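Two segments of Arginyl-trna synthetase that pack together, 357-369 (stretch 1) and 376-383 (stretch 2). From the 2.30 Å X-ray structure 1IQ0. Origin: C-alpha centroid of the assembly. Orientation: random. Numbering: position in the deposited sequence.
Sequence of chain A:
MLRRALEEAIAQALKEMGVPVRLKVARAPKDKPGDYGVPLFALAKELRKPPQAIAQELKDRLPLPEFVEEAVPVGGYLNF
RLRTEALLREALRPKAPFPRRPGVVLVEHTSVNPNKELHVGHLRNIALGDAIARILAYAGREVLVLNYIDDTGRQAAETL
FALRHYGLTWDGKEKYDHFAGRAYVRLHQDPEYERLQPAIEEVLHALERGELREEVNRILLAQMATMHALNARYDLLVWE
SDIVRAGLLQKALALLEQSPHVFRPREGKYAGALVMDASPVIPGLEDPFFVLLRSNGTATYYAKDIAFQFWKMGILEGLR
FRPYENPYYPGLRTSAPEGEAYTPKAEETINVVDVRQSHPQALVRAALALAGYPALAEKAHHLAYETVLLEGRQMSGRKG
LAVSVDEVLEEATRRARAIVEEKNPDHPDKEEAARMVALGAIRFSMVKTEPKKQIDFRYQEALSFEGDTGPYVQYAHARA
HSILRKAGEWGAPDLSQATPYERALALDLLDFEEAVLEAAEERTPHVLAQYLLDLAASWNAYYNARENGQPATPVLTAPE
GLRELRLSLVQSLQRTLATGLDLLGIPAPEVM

Stretch 1 (357-369) QSHPQALVRAALA
Stretch 2, residues 376-383: LAEKAHHL

The apolar centre of this contact lies around Leu368, on helix 361-369. Its CA-to-CB bond points toward stretch 2, with chi1 m and chi2 t. Leu368 CB lies 3.9 Å from Ala377 CB, Leu368 CD1 4.2 Å from Ala380 CB, and Leu368 CD2 4.4 Å from Leu376 CB. Val364, one turn earlier and also pointing toward stretch 2, has chi1 m and brings CG2 to 3.9 Å from Ala380 CB. Leu368, Ala377 and Ala380 are buried, which suits their apolar side chains. Stretch 2 comes close at Ala377, whose CA is 4.5 Å from Arg365 CA and whose CB is 3.3 Å from Arg365 O; a methyl takes little room here. Helical bonds include Leu368 N to Val364 O at 2.7 Å and Ala369 N to Arg365 O at 3.0 Å.

Stretch 2 leaves a weakly bonded helix at about 376-377; beyond it Lys379 N donates a hydrogen bond to Leu376 O at 2.8 Å. It then extends as strand 380-383. The strand runs nearly antiparallel to the helix, at 173°, with axes 9.1 Å apart at closest approach. Ala380 and His382 point toward the helix; His381 and Leu383 point away.

Arg365, Gln361 and His382 are partly exposed, so their polar ends suit the edge. Arg365 CB starts sideways, but chi1 -110°, chi2 p, chi3 t and chi4 -63° bring its end nearer to stretch 2. Arg365 NE is 2.7 Å from Ala377 O, at an angle too poor for a hydrogen bond, and 3.1 Å from Ala380 O.

At the other end, Gln361 (m, t, chi3 57°) sets CG 3.2 Å from His382 ND1. Their CA atoms are 7.2 Å apart. His382 has chi1 -94° and chi2 -173°. At its ring edge, His382 CE1 is 3.2 Å from His359 O. No clear hydrogen bond crosses the contact, which buries 522 Å².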

ATOM      1  N   GLN A 357      -0.506 -17.510  -5.649  1.00 91.93           N
ATOM      2  CA  GLN A 357       0.498 -18.021  -4.722  1.00 95.13           C
ATOM      3  C   GLN A 357       0.234 -17.486  -3.317  1.00 94.33           C
ATOM      4  O   GLN A 357       1.028 -16.712  -2.782  1.00 94.07           O
ATOM      5  CB  GLN A 357       1.900 -17.597  -5.175  1.00132.07           C
ATOM      6  CG  GLN A 357       2.330 -18.161  -6.522  1.00139.14           C
ATOM      7  CD  GLN A 357       2.566 -19.660  -6.484  1.00143.64           C
ATOM      8  OE1 GLN A 357       1.657 -20.438  -6.194  1.00146.03           O
ATOM      9  NE2 GLN A 357       3.794 -20.072  -6.777  1.00146.37           N
ATOM     10  N   SER A 358      -0.878 -17.904  -2.722  1.00 79.19           N
ATOM     11  CA  SER A 358      -1.246 -17.451  -1.385  1.00 79.39           C
ATOM     12  C   SER A 358      -1.782 -18.574  -0.504  1.00 78.84           C
ATOM     13  O   SER A 358      -2.324 -19.563  -0.997  1.00 78.07           O
ATOM     14  CB  SER A 358      -2.297 -16.341  -1.485  1.00102.09           C
ATOM     15  OG  SER A 358      -2.720 -15.917  -0.201  1.00104.07           O
ATOM     16  N   HIS A 359      -1.622 -18.406   0.806  1.00 73.36           N
ATOM     17  CA  HIS A 359      -2.094 -19.383   1.781  1.00 73.79           C
ATOM     18  C   HIS A 359      -3.309 -18.794   2.498  1.00 72.18           C
ATOM     19  O   HIS A 359      -3.394 -17.582   2.700  1.00 72.48           O
ATOM     20  CB  HIS A 359      -0.996 -19.696   2.802  1.00 96.20           C
ATOM     21  CG  HIS A 359       0.292 -20.155   2.188  1.00100.17           C
ATOM     22  ND1 HIS A 359       1.058 -19.349   1.376  1.00102.14           N
ATOM     23  CD2 HIS A 359       0.955 -21.332   2.282  1.00101.89           C
ATOM     24  CE1 HIS A 359       2.138 -20.009   0.995  1.00101.82           C
ATOM     25  NE2 HIS A 359       2.100 -21.214   1.532  1.00100.84           N
ATOM     26  N   PRO A 360      -4.265 -19.647   2.899  1.00 69.05           N
ATOM     27  CA  PRO A 360      -5.476 -19.193   3.592  1.00 67.82           C
ATOM     28  C   PRO A 360      -5.219 -18.524   4.946  1.00 67.19           C
ATOM     29  O   PRO A 360      -4.547 -19.091   5.809  1.00 66.31           O
ATOM     30  CB  PRO A 360      -6.293 -20.475   3.723  1.00 82.41           C
ATOM     31  CG  PRO A 360      -5.235 -21.525   3.865  1.00 82.29           C
ATOM     32  CD  PRO A 360      -4.239 -21.118   2.803  1.00 82.79           C
ATOM     33  N   GLN A 361      -5.760 -17.320   5.121  1.00 73.21           N
ATOM     34  CA  GLN A 361      -5.602 -16.576   6.368  1.00 71.03           C
ATOM     35  C   GLN A 361      -6.104 -17.420   7.529  1.00 66.58           C
ATOM     36  O   GLN A 361      -5.672 -17.252   8.672  1.00 66.54           O
ATOM     37  CB  GLN A 361      -6.389 -15.264   6.320  1.00116.05           C
ATOM     38  CG  GLN A 361      -5.844 -14.240   5.342  1.00121.07           C
ATOM     39  CD  GLN A 361      -6.621 -12.937   5.371  1.00124.48           C
ATOM     40  OE1 GLN A 361      -6.753 -12.304   6.420  1.00125.64           O
ATOM     41  NE2 GLN A 361      -7.138 -12.528   4.217  1.00124.93           N
ATOM     42  N   ALA A 362      -7.023 -18.329   7.222  1.00 50.10           N
ATOM     43  CA  ALA A 362      -7.596 -19.217   8.221  1.00 46.14           C
ATOM     44  C   ALA A 362      -6.501 -19.957   8.991  1.00 42.40           C
ATOM     45  O   ALA A 362      -6.639 -20.207  10.191  1.00 41.12           O
ATOM     46  CB  ALA A 362      -8.531 -20.220   7.546  1.00 41.02           C
ATOM     47  N   LEU A 363      -5.421 -20.303   8.290  1.00 38.49           N
ATOM     48  CA  LEU A 363      -4.291 -21.019   8.885  1.00 34.42           C
ATOM     49  C   LEU A 363      -3.664 -20.300  10.077  1.00 30.87           C
ATOM     50  O   LEU A 363      -3.710 -20.802  11.200  1.00 29.20           O
ATOM     51  CB  LEU A 363      -3.199 -21.274   7.834  1.00 39.98           C
ATOM     52  CG  LEU A 363      -1.863 -21.841   8.347  1.00 40.21           C
ATOM     53  CD1 LEU A 363      -2.005 -23.310   8.739  1.00 33.38           C
ATOM     54  CD2 LEU A 363      -0.812 -21.687   7.266  1.00 39.46           C
ATOM     55  N   VAL A 364      -3.069 -19.134   9.842  1.00 27.69           N
ATOM     56  CA  VAL A 364      -2.426 -18.409  10.936  1.00 27.27           C
ATOM     57  C   VAL A 364      -3.450 -17.924  11.942  1.00 28.08           C
ATOM     58  O   VAL A 364      -3.184 -17.888  13.147  1.00 30.75           O
ATOM     59  CB  VAL A 364      -1.597 -17.201  10.428  1.00 39.88           C
ATOM     60  CG1 VAL A 364      -0.653 -17.648   9.331  1.00 37.95           C
ATOM     61  CG2 VAL A 364      -2.511 -16.101   9.953  1.00 37.33           C
ATOM     62  N   ARG A 365      -4.626 -17.560  11.442  1.00 33.28           N
ATOM     63  CA  ARG A 365      -5.707 -17.090  12.301  1.00 35.25           C
ATOM     64  C   ARG A 365      -5.991 -18.154  13.352  1.00 34.24           C
ATOM     65  O   ARG A 365      -5.951 -17.886  14.554  1.00 33.42           O
ATOM     66  CB  ARG A 365      -6.975 -16.842  11.477  1.00 67.63           C
ATOM     67  CG  ARG A 365      -7.368 -15.379  11.330  1.00 77.76           C
ATOM     68  CD  ARG A 365      -6.357 -14.591  10.508  1.00 81.21           C
ATOM     69  NE  ARG A 365      -6.703 -13.172  10.424  1.00 86.13           N
ATOM     70  CZ  ARG A 365      -7.804 -12.697   9.847  1.00 87.29           C
ATOM     71  NH1 ARG A 365      -8.679 -13.524   9.291  1.00 86.42           N
ATOM     72  NH2 ARG A 365      -8.031 -11.388   9.826  1.00 84.10           N
ATOM     73  N   ALA A 366      -6.269 -19.367  12.882  1.00 30.28           N
ATOM     74  CA  ALA A 366      -6.574 -20.487  13.764  1.00 28.42           C
ATOM     75  C   ALA A 366      -5.387 -20.830  14.649  1.00 28.72           C
ATOM     76  O   ALA A 366      -5.561 -21.153  15.825  1.00 30.26           O
ATOM     77  CB  ALA A 366      -6.973 -21.708  12.937  1.00 42.03           C
ATOM     78  N   ALA A 367      -4.183 -20.760  14.080  1.00 30.72           N
ATOM     79  CA  ALA A 367      -2.976 -21.072  14.829  1.00 26.30           C
ATOM     80  C   ALA A 367      -2.796 -20.079  15.970  1.00 28.80           C
ATOM     81  O   ALA A 367      -2.484 -20.466  17.103  1.00 28.64           O
ATOM     82  CB  ALA A 367      -1.761 -21.056  13.906  1.00 20.06           C
ATOM     83  N   LEU A 368      -2.989 -18.797  15.677  1.00 23.38           N
ATOM     84  CA  LEU A 368      -2.856 -17.782  16.713  1.00 25.52           C
ATOM     85  C   LEU A 368      -3.906 -17.994  17.813  1.00 28.04           C
ATOM     86  O   LEU A 368      -3.605 -17.843  18.992  1.00 31.93           O
ATOM     87  CB  LEU A 368      -2.990 -16.378  16.110  1.00 25.45           C
ATOM     88  CG  LEU A 368      -1.765 -15.836  15.368  1.00 20.93           C
ATOM     89  CD1 LEU A 368      -2.171 -14.649  14.512  1.00 21.01           C
ATOM     90  CD2 LEU A 368      -0.684 -15.435  16.369  1.00 20.03           C
ATOM     91  N   ALA A 369      -5.129 -18.353  17.436  1.00 27.98           N
ATOM     92  CA  ALA A 369      -6.181 -18.580  18.435  1.00 29.18           C
ATOM     93  C   ALA A 369      -5.890 -19.820  19.291  1.00 29.78           C
ATOM     94  O   ALA A 369      -5.925 -19.758  20.523  1.00 28.83           O
ATOM     95  CB  ALA A 369      -7.548 -18.720  17.750  1.00 22.45           C
ATOM     96  N   LEU A 376      -4.850 -11.359  18.648  1.00 33.11           N
ATOM     97  CA  LEU A 376      -3.902 -11.193  17.546  1.00 28.80           C
ATOM     98  C   LEU A 376      -4.366 -11.906  16.279  1.00 27.95           C
ATOM     99  O   LEU A 376      -4.008 -11.508  15.175  1.00 27.63           O
ATOM    100  CB  LEU A 376      -2.521 -11.707  17.952  1.00 23.14           C
ATOM    101  CG  LEU A 376      -1.784 -10.848  18.986  1.00 23.06           C
ATOM    102  CD1 LEU A 376      -0.500 -11.536  19.411  1.00 21.97           C
ATOM    103  CD2 LEU A 376      -1.482  -9.484  18.389  1.00 23.82           C
ATOM    104  N   ALA A 377      -5.176 -12.949  16.442  1.00 21.75           N
ATOM    105  CA  ALA A 377      -5.681 -13.702  15.299  1.00 24.54           C
ATOM    106  C   ALA A 377      -6.471 -12.811  14.345  1.00 29.37           C
ATOM    107  O   ALA A 377      -6.520 -13.061  13.143  1.00 33.89           O
ATOM    108  CB  ALA A 377      -6.559 -14.850  15.782  1.00 23.52           C
ATOM    109  N   GLU A 378      -7.092 -11.769  14.884  1.00 33.49           N
ATOM    110  CA  GLU A 378      -7.886 -10.858  14.067  1.00 36.33           C
ATOM    111  C   GLU A 378      -7.022  -9.738  13.487  1.00 36.32           C
ATOM    112  O   GLU A 378      -7.513  -8.890  12.742  1.00 33.00           O
ATOM    113  CB  GLU A 378      -9.001 -10.240  14.914  1.00 51.83           C
ATOM    114  CG  GLU A 378      -9.870 -11.255  15.636  1.00 56.18           C
ATOM    115  CD  GLU A 378     -10.647 -12.130  14.681  1.00 59.93           C
ATOM    116  OE1 GLU A 378     -11.448 -11.585  13.894  1.00 64.76           O
ATOM    117  OE2 GLU A 378     -10.458 -13.364  14.716  1.00 60.19           O
ATOM    118  N   LYS A 379      -5.736  -9.740  13.821  1.00 31.16           N
ATOM    119  CA  LYS A 379      -4.846  -8.692  13.345  1.00 29.07           C
ATOM    120  C   LYS A 379      -3.817  -9.148  12.321  1.00 26.69           C
ATOM    121  O   LYS A 379      -2.867  -8.424  12.028  1.00 28.47           O
ATOM    122  CB  LYS A 379      -4.148  -8.030  14.535  1.00 43.31           C
ATOM    123  CG  LYS A 379      -5.111  -7.344  15.498  1.00 43.94           C
ATOM    124  CD  LYS A 379      -5.952  -6.296  14.780  1.00 50.27           C
ATOM    125  CE  LYS A 379      -6.923  -5.600  15.722  1.00 54.86           C
ATOM    126  NZ  LYS A 379      -7.752  -4.588  14.998  1.00 53.08           N
ATOM    127  N   ALA A 380      -4.003 -10.345  11.778  1.00 24.79           N
ATOM    128  CA  ALA A 380      -3.083 -10.862  10.771  1.00 26.74           C
ATOM    129  C   ALA A 380      -3.767 -10.670   9.423  1.00 28.02           C
ATOM    130  O   ALA A 380      -4.570 -11.500   9.001  1.00 29.37           O
ATOM    131  CB  ALA A 380      -2.802 -12.336  11.023  1.00 13.09           C
ATOM    132  N   HIS A 381      -3.447  -9.574   8.745  1.00 25.77           N
ATOM    133  CA  HIS A 381      -4.087  -9.283   7.471  1.00 23.32           C
ATOM    134  C   HIS A 381      -3.325  -9.686   6.222  1.00 24.42           C
ATOM    135  O   HIS A 381      -2.106  -9.840   6.223  1.00 21.99           O
ATOM    136  CB  HIS A 381      -4.403  -7.787   7.379  1.00 22.75           C
ATOM    137  CG  HIS A 381      -5.082  -7.241   8.593  1.00 21.29           C
ATOM    138  ND1 HIS A 381      -4.444  -6.409   9.487  1.00 24.86           N
ATOM    139  CD2 HIS A 381      -6.342  -7.406   9.062  1.00 19.48           C
ATOM    140  CE1 HIS A 381      -5.284  -6.082  10.455  1.00 22.22           C
ATOM    141  NE2 HIS A 381      -6.442  -6.673  10.219  1.00 23.35           N
ATOM    142  N   HIS A 382      -4.085  -9.836   5.150  1.00 21.61           N
ATOM    143  CA  HIS A 382      -3.559 -10.184   3.842  1.00 27.98           C
ATOM    144  C   HIS A 382      -4.060  -9.138   2.851  1.00 28.32           C
ATOM    145  O   HIS A 382      -5.214  -8.708   2.905  1.00 28.89           O
ATOM    146  CB  HIS A 382      -4.061 -11.564   3.393  1.00 53.83           C
ATOM    147  CG  HIS A 382      -3.133 -12.692   3.725  1.00 65.68           C
ATOM    148  ND1 HIS A 382      -3.344 -13.981   3.284  1.00 69.49           N
ATOM    149  CD2 HIS A 382      -1.986 -12.726   4.446  1.00 66.31           C
ATOM    150  CE1 HIS A 382      -2.368 -14.760   3.717  1.00 68.78           C
ATOM    151  NE2 HIS A 382      -1.531 -14.023   4.425  1.00 66.97           N
ATOM    152  N   LEU A 383      -3.183  -8.721   1.955  1.00 25.60           N
ATOM    153  CA  LEU A 383      -3.555  -7.771   0.930  1.00 25.21           C
ATOM    154  C   LEU A 383      -3.240  -8.530  -0.355  1.00 22.60           C
ATOM    155  O   LEU A 383      -2.099  -8.544  -0.824  1.00 22.64           O
ATOM    156  CB  LEU A 383      -2.718  -6.490   1.051  1.00 32.70           C
ATOM    157  CG  LEU A 383      -3.127  -5.296   0.180  1.00 34.78           C
ATOM    158  CD1 LEU A 383      -4.628  -5.085   0.278  1.00 42.51           C
ATOM    159  CD2 LEU A 383      -2.376  -4.042   0.625  1.00 33.18           C
TER